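Acetylglutamate kinase (Streptococcus mutans, PDB 3L86) probably catalyses the ATP-dependent phosphorylation of N-acetyl-L-glutamate, the second step of arginine biosynthesis from glutamate. Local coordinates at residues V40-G44 and A193-A197; V46-Q50 and L114-L119; L69-G74 and I174-S179; V157-K162 and A199-L204; A205-L209 and V261-L265. One frame throughout, in Å; residues are numbered along the deposited sequence.

Contact 1 (V40-G44 and A193-A197); sequences VIKIG and ADYLA. With NLG (N-acetyl-L-glutamate), chain C; ADP (adenosine-5'-diphosphate), chain B.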
# COMPACT_ATOMS: atom_id res chain seq x y z
N VAL A 40 -6.60 8.08 -0.37
CA VAL A 40 -5.52 7.16 -0.75
C VAL A 40 -6.06 5.71 -0.77
O VAL A 40 -6.69 5.27 0.21
CB VAL A 40 -4.29 7.32 0.20
CG1 VAL A 40 -3.16 6.25 -0.10
CG2 VAL A 40 -3.73 8.81 0.09
N ILE A 41 -5.88 5.02 -1.90
CA ILE A 41 -6.24 3.59 -2.06
C ILE A 41 -4.99 2.73 -2.19
O ILE A 41 -4.25 2.84 -3.18
CB ILE A 41 -7.13 3.39 -3.28
CG1 ILE A 41 -8.40 4.26 -3.11
CG2 ILE A 41 -7.52 1.87 -3.50
CD1 ILE A 41 -8.87 4.94 -4.36
N LYS A 42 -4.76 1.84 -1.22
CA LYS A 42 -3.66 0.87 -1.30
C LYS A 42 -4.22 -0.49 -1.77
O LYS A 42 -5.22 -0.99 -1.24
CB LYS A 42 -3.03 0.77 0.09
CG LYS A 42 -1.67 0.03 0.23
CD LYS A 42 -1.70 -1.44 -0.18
CE LYS A 42 -2.34 -2.40 0.81
NZ LYS A 42 -1.49 -3.70 0.66
N ILE A 43 -3.61 -1.08 -2.78
CA ILE A 43 -4.14 -2.32 -3.40
C ILE A 43 -3.11 -3.45 -3.19
O ILE A 43 -1.93 -3.31 -3.64
CB ILE A 43 -4.49 -2.08 -4.96
CG1 ILE A 43 -5.48 -0.94 -5.15
CG2 ILE A 43 -5.15 -3.34 -5.63
CD1 ILE A 43 -5.46 -0.29 -6.55
N GLY A 44 -3.53 -4.56 -2.52
CA GLY A 44 -2.64 -5.76 -2.27
C GLY A 44 -2.30 -6.66 -3.47
O GLY A 44 -2.77 -6.42 -4.56
N ALA A 193 4.14 -2.53 1.64
CA ALA A 193 3.19 -1.57 0.98
C ALA A 193 2.33 -0.81 1.95
O ALA A 193 1.96 0.32 1.67
CB ALA A 193 2.30 -2.23 -0.14
N ASP A 194 1.96 -1.44 3.07
CA ASP A 194 1.19 -0.78 4.15
C ASP A 194 1.93 0.41 4.79
O ASP A 194 1.32 1.43 5.10
CB ASP A 194 0.79 -1.80 5.25
CG ASP A 194 0.02 -3.04 4.66
OD1 ASP A 194 -0.97 -2.86 3.94
OD2 ASP A 194 0.46 -4.20 4.87
N TYR A 195 3.22 0.25 5.00
CA TYR A 195 4.06 1.33 5.52
C TYR A 195 4.05 2.52 4.54
O TYR A 195 3.96 3.71 4.95
CB TYR A 195 5.53 0.80 5.65
CG TYR A 195 5.85 -0.17 6.83
CD1 TYR A 195 4.85 -0.88 7.51
CD2 TYR A 195 7.19 -0.34 7.26
CE1 TYR A 195 5.20 -1.78 8.62
CE2 TYR A 195 7.55 -1.21 8.33
CZ TYR A 195 6.56 -1.92 8.99
OH TYR A 195 6.95 -2.74 10.04
N LEU A 196 4.23 2.23 3.26
CA LEU A 196 4.20 3.31 2.25
C LEU A 196 2.84 4.06 2.20
O LEU A 196 2.80 5.30 2.09
CB LEU A 196 4.55 2.82 0.83
CG LEU A 196 4.56 3.97 -0.24
CD1 LEU A 196 5.46 5.17 0.23
CD2 LEU A 196 5.03 3.52 -1.61
N ALA A 197 1.73 3.31 2.21
CA ALA A 197 0.39 3.86 2.30
C ALA A 197 0.18 4.81 3.49
O ALA A 197 -0.44 5.87 3.29
CB ALA A 197 -0.63 2.68 2.41
CA NLG C . 7.20 -6.09 0.95
C NLG C . 8.10 -6.08 2.05
OXT NLG C . 8.19 -6.95 2.92
O NLG C . 8.85 -5.29 2.50
CB NLG C . 6.75 -5.34 -0.31
CG NLG C . 5.47 -5.79 -1.12
CD NLG C . 4.00 -5.87 -0.51
OE1 NLG C . 3.82 -5.30 0.53
OE2 NLG C . 3.06 -6.49 -1.02
C7 NLG C . 7.13 -8.27 0.07
C8 NLG C . 6.37 -9.19 -0.12
O7 NLG C . 8.30 -8.20 -0.21
N2 NLG C . 6.73 -7.21 0.67
PB ADP B . -1.90 -8.11 1.10
O1B ADP B . -1.02 -7.15 1.85
O2B ADP B . -3.30 -7.58 0.77
O3B ADP B . -1.22 -8.62 -0.12
PA ADP B . -1.25 -10.09 3.23
O1A ADP B . -1.21 -11.60 3.09
O2A ADP B . 0.07 -9.38 3.40
O3A ADP B . -2.16 -9.42 2.02
O5' ADP B . -2.20 -9.84 4.52
C5' ADP B . -3.55 -10.36 4.50
C4' ADP B . -3.57 -11.74 5.23
O4' ADP B . -3.34 -11.65 6.65
C3' ADP B . -4.89 -12.50 5.11
O3' ADP B . -4.92 -13.14 3.84
C2' ADP B . -4.79 -13.55 6.21
O2' ADP B . -4.16 -14.68 5.64
C1' ADP B . -3.76 -12.96 7.18
N9 ADP B . -4.35 -12.75 8.53
C8 ADP B . -3.70 -13.06 9.68
N7 ADP B . -4.47 -12.73 10.75
C5 ADP B . -5.63 -12.23 10.26
C6 ADP B . -6.89 -11.73 10.82
N6 ADP B . -7.05 -11.62 12.17
N1 ADP B . -7.86 -11.29 9.97
C2 ADP B . -7.72 -11.34 8.66
N3 ADP B . -6.61 -11.79 8.07
C4 ADP B . -5.55 -12.26 8.81
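Lys-42 reaches from strand 38-43 along the first turn of helix 193-203; the axes of 40-43 and 193-197 run nearly antiparallel (175°), 9.2 Å apart at closest approach. Its CB meets the methyl of Ala-197. One bond further out, CG is 3.6 Å from Ala-197 CB and also lies near the carbonyl oxygen of Ala-193. CD then passes the methyl of Ala-193, with Lys-42 CD and Ala-193 CB 4.1 Å apart. From there the chain bends at each remaining torsion, which curls CE and NZ round the start of the helix to the carboxylate of Asp-194. Lys-42 NZ and Asp-194 OD1 form a salt bridge of 3.4 Å, a long one whose hydrogen bond is weak. The stronger partner of Asp-194 OD1 is Lys-249, so one oxygen ties both lysines to the helix start. Both lysines are predicted to stabilise the transition state. Lys-42 NZ also lies 3.7 Å from ADP O1B, on the terminal phosphate.

The two alanines let the aliphatic part of the lysine lie close against the helix. At the helix start, the backbone N of Ala-193 donates a 3.0 Å hydrogen bond to OE1 of N-acetyl-L-glutamate, putting the substrate's side-chain carboxylate where the helix dipole would favour a negative group. Gly-44 CA comes within 3.6 Å of ADP O2B just past the strand. A strand-borne lysine and a helix N terminus thus flank the gap between nucleotide and phosphoryl acceptor, as in the phosphoryl-transfer site of the amino acid kinase family.

Contact 2 (V46-Q50 and L114-L119); sequences VASQQ and LVGKNL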
# COMPACT_ATOMS: atom_id res chain seq x y z
N VAL A 46 -2.84 -10.14 -4.45
CA VAL A 46 -4.01 -10.87 -5.02
C VAL A 46 -5.12 -9.88 -5.50
O VAL A 46 -5.67 -9.99 -6.62
CB VAL A 46 -4.53 -11.93 -3.98
CG1 VAL A 46 -5.89 -12.54 -4.40
CG2 VAL A 46 -3.47 -13.07 -3.78
N ALA A 47 -5.43 -8.91 -4.65
CA ALA A 47 -6.53 -7.97 -4.88
C ALA A 47 -6.35 -7.24 -6.21
O ALA A 47 -7.35 -6.95 -6.91
CB ALA A 47 -6.59 -6.97 -3.73
N SER A 48 -5.10 -6.95 -6.58
CA SER A 48 -4.88 -6.24 -7.86
C SER A 48 -5.10 -7.08 -9.12
O SER A 48 -5.11 -6.51 -10.23
CB SER A 48 -3.49 -5.62 -7.89
OG SER A 48 -2.51 -6.60 -8.07
N GLN A 49 -5.28 -8.41 -8.96
CA GLN A 49 -5.40 -9.33 -10.09
C GLN A 49 -6.87 -9.71 -10.32
O GLN A 49 -7.17 -10.49 -11.22
CB GLN A 49 -4.57 -10.61 -9.88
CG GLN A 49 -3.07 -10.41 -9.56
CD GLN A 49 -2.27 -9.80 -10.70
OE1 GLN A 49 -2.18 -10.35 -11.80
NE2 GLN A 49 -1.67 -8.62 -10.43
N GLN A 50 -7.76 -9.18 -9.50
CA GLN A 50 -9.19 -9.47 -9.56
C GLN A 50 -10.09 -8.23 -9.50
O GLN A 50 -11.17 -8.32 -8.96
CB GLN A 50 -9.62 -10.49 -8.44
CG GLN A 50 -9.38 -10.00 -6.96
CD GLN A 50 -9.58 -11.10 -5.88
OE1 GLN A 50 -9.51 -12.30 -6.19
NE2 GLN A 50 -9.77 -10.67 -4.60
N LEU A 114 5.19 -6.82 -13.46
CA LEU A 114 4.18 -7.90 -13.22
C LEU A 114 2.90 -7.51 -12.41
O LEU A 114 1.90 -8.28 -12.40
CB LEU A 114 4.84 -9.07 -12.52
CG LEU A 114 5.56 -10.17 -13.30
CD1 LEU A 114 6.07 -9.69 -14.58
CD2 LEU A 114 6.60 -10.91 -12.55
N VAL A 115 2.94 -6.41 -11.67
CA VAL A 115 1.72 -5.91 -10.99
C VAL A 115 1.31 -4.50 -11.49
O VAL A 115 0.13 -4.26 -11.90
CB VAL A 115 1.87 -5.89 -9.44
CG1 VAL A 115 0.58 -5.43 -8.77
CG2 VAL A 115 2.21 -7.31 -8.90
N GLY A 116 2.25 -3.57 -11.44
CA GLY A 116 1.93 -2.15 -11.70
C GLY A 116 1.43 -1.88 -13.12
O GLY A 116 0.51 -1.07 -13.31
N LYS A 117 2.07 -2.49 -14.11
CA LYS A 117 1.67 -2.28 -15.53
C LYS A 117 0.23 -2.79 -15.82
O LYS A 117 -0.55 -2.11 -16.52
CB LYS A 117 2.69 -2.93 -16.50
CG LYS A 117 2.37 -2.75 -18.01
CD LYS A 117 2.66 -1.34 -18.47
CE LYS A 117 2.32 -1.14 -20.03
NZ LYS A 117 3.37 -1.76 -20.86
N ASN A 118 -0.12 -3.95 -15.26
CA ASN A 118 -1.52 -4.44 -15.31
C ASN A 118 -2.59 -3.48 -14.67
O ASN A 118 -3.68 -3.28 -15.24
CB ASN A 118 -1.62 -5.84 -14.64
CG ASN A 118 -3.05 -6.43 -14.70
OD1 ASN A 118 -3.54 -6.76 -15.78
ND2 ASN A 118 -3.71 -6.60 -13.53
N LEU A 119 -2.28 -2.93 -13.48
CA LEU A 119 -3.12 -1.92 -12.84
C LEU A 119 -3.38 -0.75 -13.76
O LEU A 119 -4.53 -0.38 -13.97
CB LEU A 119 -2.44 -1.28 -11.62
CG LEU A 119 -2.73 -1.80 -10.24
CD1 LEU A 119 -2.24 -3.22 -10.28
CD2 LEU A 119 -2.02 -1.00 -9.13
O HOH W 1 -1.97 -6.09 -11.64
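The loop that leaves strand 38-43 past the ADP phosphates packs here on the long helix 101-125, with Ser-48 set against Val-115 and Leu-119. The OG of Ser-48 lies 3.4 Å from Val-115 CG1, while its CB is 3.6 Å from Leu-119 CD1, so the small side chain sits against two branched ones from consecutive turns of the helix. That hydroxyl is also engaged within the loop: it is hydrogen-bonded to the carbonyl of Gly-45 and accepts a bond from Gln-49 NE2 (3.2 Å, 153° at the hydrogen). The Gln-49 chain folds back at chi2 (-66°), which brings its amide beside the serine, and the bond leaves 17° out of the amide plane.

In the fold, this loop joins the central strand 38-43 to helix 53-64, and Val-115 and Leu-119 also pack on His-73 of strand 68-73. A water joins the two segments at their polar border. It donates to Val-115 O at 2.8 Å and accepts from Asn-118 ND2 at 2.6 Å, with a weak 3.5 Å bond to Ser-48 O. Val-115 O also accepts the helical bond from Leu-119 N (3.2 Å), which leaves this carbonyl with two donors in a helix that widens to a pi-type turn at 114-116.

Contact 3 (L69-G74 and I174-S179); sequences LVIVHG and IPILAS. With NLG (N-acetyl-L-glutamate), chain C.
The imidazole of His-73 has Ala-178 over one face and Ile-176 at its edge. Ala-178 CA stands 3.9 Å from the ring centroid, 22° off the normal, and makes a CH-pi contact shifted toward the NE2 side of the ring. Near the ring plane, the CG2 branch of Ile-176 lies 3.8 Å from His-73 CD2, the two side chains crossing at about a right angle. With chi1 at 77°, CG sits between the backbone N and the carbonyl carbon, which lets the ring lean across to the neighbouring strand; ND1 meanwhile donates a nearly straight 3.0 Å bond to Gly-74 O. The acceptor lies in the ring plane and the donor on a carbonyl lone pair, a geometry that fixes the rotation of the ring.

Three backbone bonds join the parallel strands: Ile-71 N to Pro-175 O, Leu-177 N to Ile-71 O at 2.8 Å, and His-73 N to Leu-177 O. The side chains pack in step with this ladder. Ile-71 CD1 rests on Ile-174 CG2, and Leu-69 CB runs alongside Ile-174 CG1 at 4.0 Å, on the same face as His-73. On the face of Val-72 and Leu-177, Val-70 CG2 meets the ring of Pro-175 at CG, 4.0 Å away.

Just beyond the last bridge, Gly-74 and Ser-179 border the substrate pocket. Gly-74 CA is 3.4 Å from OE2 of N-acetyl-L-glutamate, and Ser-179 OG is 3.6 Å from its CG. Binding at the C-terminal edge of the parallel part of the sheet is characteristic of open alpha/beta folds, here that of the amino acid kinases.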
# COMPACT_ATOMS: atom_id res chain seq x y z
N LEU A 69 -7.28 11.42 -6.10
CA LEU A 69 -7.06 10.02 -5.74
C LEU A 69 -5.57 9.69 -5.92
O LEU A 69 -4.96 10.13 -6.91
CB LEU A 69 -7.93 9.10 -6.63
CG LEU A 69 -9.28 8.47 -6.22
CD1 LEU A 69 -10.07 9.09 -5.08
CD2 LEU A 69 -10.20 8.02 -7.39
N VAL A 70 -4.98 8.96 -4.96
CA VAL A 70 -3.59 8.46 -5.13
C VAL A 70 -3.64 6.96 -4.86
O VAL A 70 -4.28 6.57 -3.88
CB VAL A 70 -2.59 9.14 -4.12
CG1 VAL A 70 -1.22 8.49 -4.21
CG2 VAL A 70 -2.48 10.70 -4.41
N ILE A 71 -3.03 6.14 -5.73
CA ILE A 71 -2.99 4.69 -5.60
C ILE A 71 -1.55 4.18 -5.27
O ILE A 71 -0.55 4.57 -5.93
CB ILE A 71 -3.54 3.95 -6.87
CG1 ILE A 71 -5.07 4.09 -6.98
CG2 ILE A 71 -3.11 2.39 -6.93
CD1 ILE A 71 -5.63 3.64 -8.37
N VAL A 72 -1.45 3.38 -4.20
CA VAL A 72 -0.23 2.68 -3.75
C VAL A 72 -0.59 1.18 -3.89
O VAL A 72 -1.76 0.82 -3.78
CB VAL A 72 0.11 3.02 -2.27
CG1 VAL A 72 1.25 2.11 -1.68
CG2 VAL A 72 0.40 4.60 -2.12
N HIS A 73 0.40 0.36 -4.27
CA HIS A 73 0.23 -1.07 -4.43
C HIS A 73 1.49 -1.86 -3.98
O HIS A 73 2.67 -1.33 -4.05
CB HIS A 73 -0.16 -1.43 -5.88
CG HIS A 73 0.98 -1.40 -6.86
ND1 HIS A 73 1.87 -2.45 -7.01
CD2 HIS A 73 1.32 -0.47 -7.78
CE1 HIS A 73 2.74 -2.15 -7.96
NE2 HIS A 73 2.41 -0.96 -8.47
N GLY A 74 1.25 -3.10 -3.53
CA GLY A 74 2.34 -4.08 -3.25
C GLY A 74 2.36 -5.22 -4.27
O GLY A 74 2.07 -5.02 -5.49
N ILE A 174 -4.34 10.17 -11.96
CA ILE A 174 -4.06 9.45 -10.69
C ILE A 174 -2.64 8.89 -10.76
O ILE A 174 -2.35 8.08 -11.64
CB ILE A 174 -5.04 8.27 -10.45
CG1 ILE A 174 -6.49 8.79 -10.36
CG2 ILE A 174 -4.68 7.54 -9.15
CD1 ILE A 174 -7.58 7.71 -10.45
N PRO A 175 -1.76 9.33 -9.84
CA PRO A 175 -0.46 8.64 -9.80
C PRO A 175 -0.58 7.25 -9.19
O PRO A 175 -1.16 7.12 -8.12
CB PRO A 175 0.38 9.50 -8.86
CG PRO A 175 -0.65 10.27 -7.93
CD PRO A 175 -1.84 10.51 -8.92
N ILE A 176 0.03 6.25 -9.86
CA ILE A 176 0.21 4.88 -9.33
C ILE A 176 1.65 4.60 -8.83
O ILE A 176 2.65 4.63 -9.62
CB ILE A 176 -0.24 3.84 -10.37
CG1 ILE A 176 -1.75 4.01 -10.68
CG2 ILE A 176 -0.01 2.38 -9.87
CD1 ILE A 176 -2.18 3.41 -12.08
N LEU A 177 1.76 4.33 -7.52
CA LEU A 177 3.06 4.09 -6.85
C LEU A 177 3.29 2.70 -6.31
O LEU A 177 2.65 2.26 -5.34
CB LEU A 177 3.17 4.96 -5.62
CG LEU A 177 3.86 6.27 -5.53
CD1 LEU A 177 3.23 7.22 -6.56
CD2 LEU A 177 3.70 6.82 -4.08
N ALA A 178 4.28 2.02 -6.86
CA ALA A 178 4.76 0.74 -6.29
C ALA A 178 5.45 0.92 -4.93
O ALA A 178 5.96 2.02 -4.66
CB ALA A 178 5.74 0.08 -7.27
N SER A 179 5.53 -0.16 -4.13
CA SER A 179 6.12 -0.03 -2.79
C SER A 179 7.66 -0.12 -2.81
O SER A 179 8.23 -1.21 -2.48
CB SER A 179 5.55 -1.06 -1.82
OG SER A 179 5.67 -2.40 -2.31
CA NLG C . 7.20 -6.09 0.95
C NLG C . 8.10 -6.08 2.05
OXT NLG C . 8.19 -6.95 2.92
O NLG C . 8.85 -5.29 2.50
CB NLG C . 6.75 -5.34 -0.31
CG NLG C . 5.47 -5.79 -1.12
CD NLG C . 4.00 -5.87 -0.51
OE1 NLG C . 3.82 -5.30 0.53
OE2 NLG C . 3.06 -6.49 -1.02
C7 NLG C . 7.13 -8.27 0.07
C8 NLG C . 6.37 -9.19 -0.12
O7 NLG C . 8.30 -8.20 -0.21
N2 NLG C . 6.73 -7.21 0.67

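Contact 4 (V157-K162 and A199-L204); sequences VTHINK and AVAVAL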
# COMPACT_ATOMS: atom_id res chain seq x y z
N VAL A 157 10.07 4.42 5.29
CA VAL A 157 9.92 5.75 4.66
C VAL A 157 10.49 6.91 5.50
O VAL A 157 10.16 7.03 6.67
CB VAL A 157 8.41 6.04 4.24
CG1 VAL A 157 8.32 7.42 3.53
CG2 VAL A 157 7.89 4.92 3.27
N THR A 158 11.36 7.75 4.94
CA THR A 158 11.81 8.91 5.73
C THR A 158 11.15 10.23 5.29
O THR A 158 11.02 11.15 6.09
CB THR A 158 13.38 9.11 5.64
OG1 THR A 158 13.72 9.19 4.27
CG2 THR A 158 14.14 7.96 6.31
N HIS A 159 10.73 10.35 4.02
CA HIS A 159 10.03 11.60 3.62
C HIS A 159 9.29 11.35 2.33
O HIS A 159 9.78 10.60 1.46
CB HIS A 159 11.03 12.80 3.45
CG HIS A 159 10.38 14.12 3.12
ND1 HIS A 159 10.51 14.74 1.89
CD2 HIS A 159 9.61 14.95 3.87
CE1 HIS A 159 9.83 15.87 1.89
NE2 HIS A 159 9.29 16.03 3.08
N ILE A 160 8.11 11.98 2.23
CA ILE A 160 7.37 12.06 0.97
C ILE A 160 7.42 13.50 0.37
O ILE A 160 6.98 14.46 1.03
CB ILE A 160 5.93 11.60 1.17
CG1 ILE A 160 5.86 10.12 1.67
CG2 ILE A 160 5.19 11.65 -0.17
CD1 ILE A 160 6.34 9.13 0.57
N ASN A 161 7.97 13.66 -0.83
CA ASN A 161 7.94 14.97 -1.56
C ASN A 161 6.57 15.18 -2.24
O ASN A 161 6.28 14.56 -3.26
CB ASN A 161 9.10 15.06 -2.59
CG ASN A 161 9.23 16.45 -3.21
OD1 ASN A 161 8.27 17.17 -3.31
ND2 ASN A 161 10.46 16.86 -3.53
N LYS A 162 5.71 15.97 -1.58
CA LYS A 162 4.31 16.24 -1.99
C LYS A 162 4.20 16.95 -3.35
O LYS A 162 3.32 16.63 -4.17
CB LYS A 162 3.62 17.11 -0.91
CG LYS A 162 3.58 16.52 0.50
CD LYS A 162 3.44 17.60 1.61
CE LYS A 162 2.22 18.46 1.37
NZ LYS A 162 2.11 19.55 2.37
N ALA A 199 2.52 6.61 5.13
CA ALA A 199 3.32 7.80 4.88
C ALA A 199 2.68 8.75 3.86
O ALA A 199 2.62 9.99 4.03
CB ALA A 199 4.72 7.35 4.41
N VAL A 200 2.14 8.15 2.79
CA VAL A 200 1.48 8.91 1.76
C VAL A 200 0.20 9.57 2.28
O VAL A 200 0.01 10.82 2.07
CB VAL A 200 1.16 8.02 0.55
CG1 VAL A 200 0.34 8.78 -0.48
CG2 VAL A 200 2.52 7.43 -0.05
N ALA A 201 -0.66 8.78 2.95
CA ALA A 201 -1.94 9.32 3.52
C ALA A 201 -1.69 10.48 4.53
O ALA A 201 -2.39 11.53 4.55
CB ALA A 201 -2.74 8.15 4.21
N VAL A 202 -0.69 10.27 5.40
CA VAL A 202 -0.33 11.28 6.40
C VAL A 202 0.27 12.54 5.74
O VAL A 202 -0.19 13.66 6.02
CB VAL A 202 0.58 10.70 7.53
CG1 VAL A 202 1.00 11.86 8.51
CG2 VAL A 202 -0.12 9.56 8.21
N ALA A 203 1.24 12.37 4.82
CA ALA A 203 1.80 13.53 4.09
C ALA A 203 0.74 14.41 3.38
O ALA A 203 0.89 15.62 3.32
CB ALA A 203 2.89 13.09 3.03
N LEU A 204 -0.25 13.78 2.74
CA LEU A 204 -1.34 14.55 2.10
C LEU A 204 -2.48 15.03 3.02
O LEU A 204 -3.40 15.71 2.56
CB LEU A 204 -1.93 13.74 0.95
CG LEU A 204 -0.89 13.35 -0.13
CD1 LEU A 204 -1.51 12.50 -1.21
CD2 LEU A 204 -0.28 14.65 -0.72
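One face of helix 193-203, the helix whose first turn binds N-acetyl-L-glutamate, is flanked by the two-stranded antiparallel sheet of strands 141-145 and 155-160, and Val-157, Ile-160 and Lys-162 make the contact. Val-157 CG1 comes to 3.7 Å from the methyl of Ala-199. Three residues on, Ile-160 lies over the shallow site between Ala-199 and Ala-203, one helical turn apart. Its CB is 3.9 Å from Ala-203 CB, and its CG1 branch runs past Ala-199 CB. CG1 stands anti to the carbonyl carbon (chi1 -60°) and chi2 is -68°, turning CD1 along the helix to Val-200 CG2 at 4.2 Å. The axes of 157-160 and 199-203 are inclined at 39° and approach to 8.7 Å, a closeness for which the small methyls on this helix face leave room.

Between these two residues Thr-158 and His-159 form a classic beta bulge opposite Ala-142. Its extra residue brings Val-157 and Ile-160 onto the same side, toward the helix. Past the strand, Asn-161 is the N-cap of helix 162-170. Lys-162 lays its aliphatic chain over the end of helix 193-203, with CD 3.7 Å from Ala-203 O, and CG reaches Leu-204 CD2 at 4.5 Å.

No hydrogen bond or salt bridge spans the two segments. Cohesion between the small sheet and the helix therefore rests here on van der Waals contact and the burial of apolar surface, with the lysine contributing through its methylenes.

Contact 5 (A205-L209 and V261-L265); sequences AADKL and VGQVL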
# COMPACT_ATOMS: atom_id res chain seq x y z
N ALA A 205 -2.43 14.68 4.30
CA ALA A 205 -3.58 14.88 5.19
C ALA A 205 -4.87 14.38 4.49
O ALA A 205 -5.84 15.15 4.33
CB ALA A 205 -3.73 16.35 5.59
N ALA A 206 -4.87 13.10 4.09
CA ALA A 206 -6.06 12.49 3.42
C ALA A 206 -7.32 12.40 4.30
O ALA A 206 -7.22 12.33 5.51
CB ALA A 206 -5.70 11.08 2.85
N ASP A 207 -8.51 12.44 3.68
CA ASP A 207 -9.76 12.20 4.40
C ASP A 207 -9.83 10.77 4.87
O ASP A 207 -10.35 10.51 5.95
CB ASP A 207 -10.99 12.45 3.50
CG ASP A 207 -11.10 13.89 3.04
OD1 ASP A 207 -11.58 14.16 1.92
OD2 ASP A 207 -10.67 14.79 3.78
N LYS A 208 -9.34 9.83 4.04
CA LYS A 208 -9.52 8.41 4.29
C LYS A 208 -8.45 7.57 3.56
O LYS A 208 -8.00 7.93 2.45
CB LYS A 208 -10.91 7.99 3.75
CG LYS A 208 -11.24 6.49 3.94
CD LYS A 208 -12.66 6.16 3.48
CE LYS A 208 -13.10 4.80 3.99
NZ LYS A 208 -14.51 4.54 3.54
N LEU A 209 -8.03 6.47 4.19
CA LEU A 209 -7.16 5.43 3.57
C LEU A 209 -7.91 4.06 3.48
O LEU A 209 -8.53 3.59 4.48
CB LEU A 209 -5.88 5.28 4.42
CG LEU A 209 -4.96 4.05 4.18
CD1 LEU A 209 -4.34 4.11 2.74
CD2 LEU A 209 -3.80 3.99 5.23
N VAL A 261 -5.80 11.36 10.18
CA VAL A 261 -6.66 10.86 9.07
C VAL A 261 -7.98 10.33 9.67
O VAL A 261 -7.97 9.53 10.62
CB VAL A 261 -5.95 9.77 8.18
CG1 VAL A 261 -6.92 9.27 7.09
CG2 VAL A 261 -4.68 10.35 7.52
N GLY A 262 -9.11 10.78 9.14
CA GLY A 262 -10.38 10.53 9.82
C GLY A 262 -10.88 9.08 9.90
O GLY A 262 -11.46 8.68 10.93
N GLN A 263 -10.65 8.28 8.84
CA GLN A 263 -11.06 6.85 8.80
C GLN A 263 -10.08 5.95 7.99
O GLN A 263 -9.58 6.40 6.95
CB GLN A 263 -12.40 6.74 8.11
CG GLN A 263 -13.53 7.56 8.69
CD GLN A 263 -14.79 7.29 7.91
OE1 GLN A 263 -14.79 7.29 6.65
NE2 GLN A 263 -15.85 6.98 8.62
N VAL A 264 -9.79 4.72 8.48
CA VAL A 264 -9.15 3.69 7.65
C VAL A 264 -10.13 2.46 7.44
O VAL A 264 -10.80 2.04 8.38
CB VAL A 264 -7.81 3.20 8.30
CG1 VAL A 264 -7.15 2.08 7.43
CG2 VAL A 264 -6.84 4.34 8.46
N LEU A 265 -10.23 1.94 6.22
CA LEU A 265 -11.02 0.72 5.93
C LEU A 265 -10.11 -0.44 5.53
O LEU A 265 -9.25 -0.29 4.66
CB LEU A 265 -12.02 1.02 4.82
CG LEU A 265 -12.91 -0.13 4.30
CD1 LEU A 265 -13.93 -0.48 5.45
CD2 LEU A 265 -13.65 0.30 3.05
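Leu-209 O is gripped by Leu-265 N at 2.9 Å and 160° at the hydrogen, the shorter of the two backbone bonds that join these parallel strands. The same oxygen receives a CA-H contact from Val-264, whose CA is 3.2 Å away. In the other direction Leu-209 N donates to Gln-263 O at 3.2 Å, with the donor in the carbonyl plane, and Lys-208 CA adds a second C-H contact to that acceptor. The two bonds of Leu-209 enclose Val-264, the usual parallel pattern.

Lys-208 and Gln-263 project from the same face of the sheet. The lysine is fully extended, with CG anti to the backbone N (chi1 180°), and this carries it outward from the sheet, past Gln-263 and Leu-265. CG passes Gln-263 O at 3.4 Å, CD lies 4.0 Å from Gln-263 OE1, and CE comes as near to Leu-265 CB. Its methylenes therefore do most of the touching. On the face of Leu-209 and Val-264, Leu-209 CB packs on Val-264 CG2 at 4.3 Å. Before the strands pair, Val-261 sets CG1 against the Ala-206 carbonyl, 3.5 Å from its oxygen.

Ala-205, with positive phi, ends helix 193-203 in a Schellman motif, from which the chain turns into strand 208-212. Asp-207 OD1 accepts a bond from Ile-38 N, with weak ones to the carboxylate from Asp-37 N and Lys-36 N. Strand 208-212 lies between strands 38-43 and 263-267 in the central sheet, and helix 246-258 covers the face bearing Leu-209 and Val-264.

How the contacts relate
From the N terminus, strand 38-43 opens contact 1, which closes only at helix 193-203 and encloses contacts 2 and 3 entirely. These two touch and cross: the loop at 46-50 closes on helix 101-125, while strand 68-73, begun in between, pairs with strand 174-182 after that helix. Contact 4 starts at 157-162, inside the spans of contacts 1 and 3, and crosses both by ending on helix 193-203. Contact 5 follows in series, adding strand 263-267. Contacts 1, 3 and 5 share the central sheet; contacts 2 and 4 attach a helix and a two-stranded antiparallel sheet on opposite sides of the chain's centre.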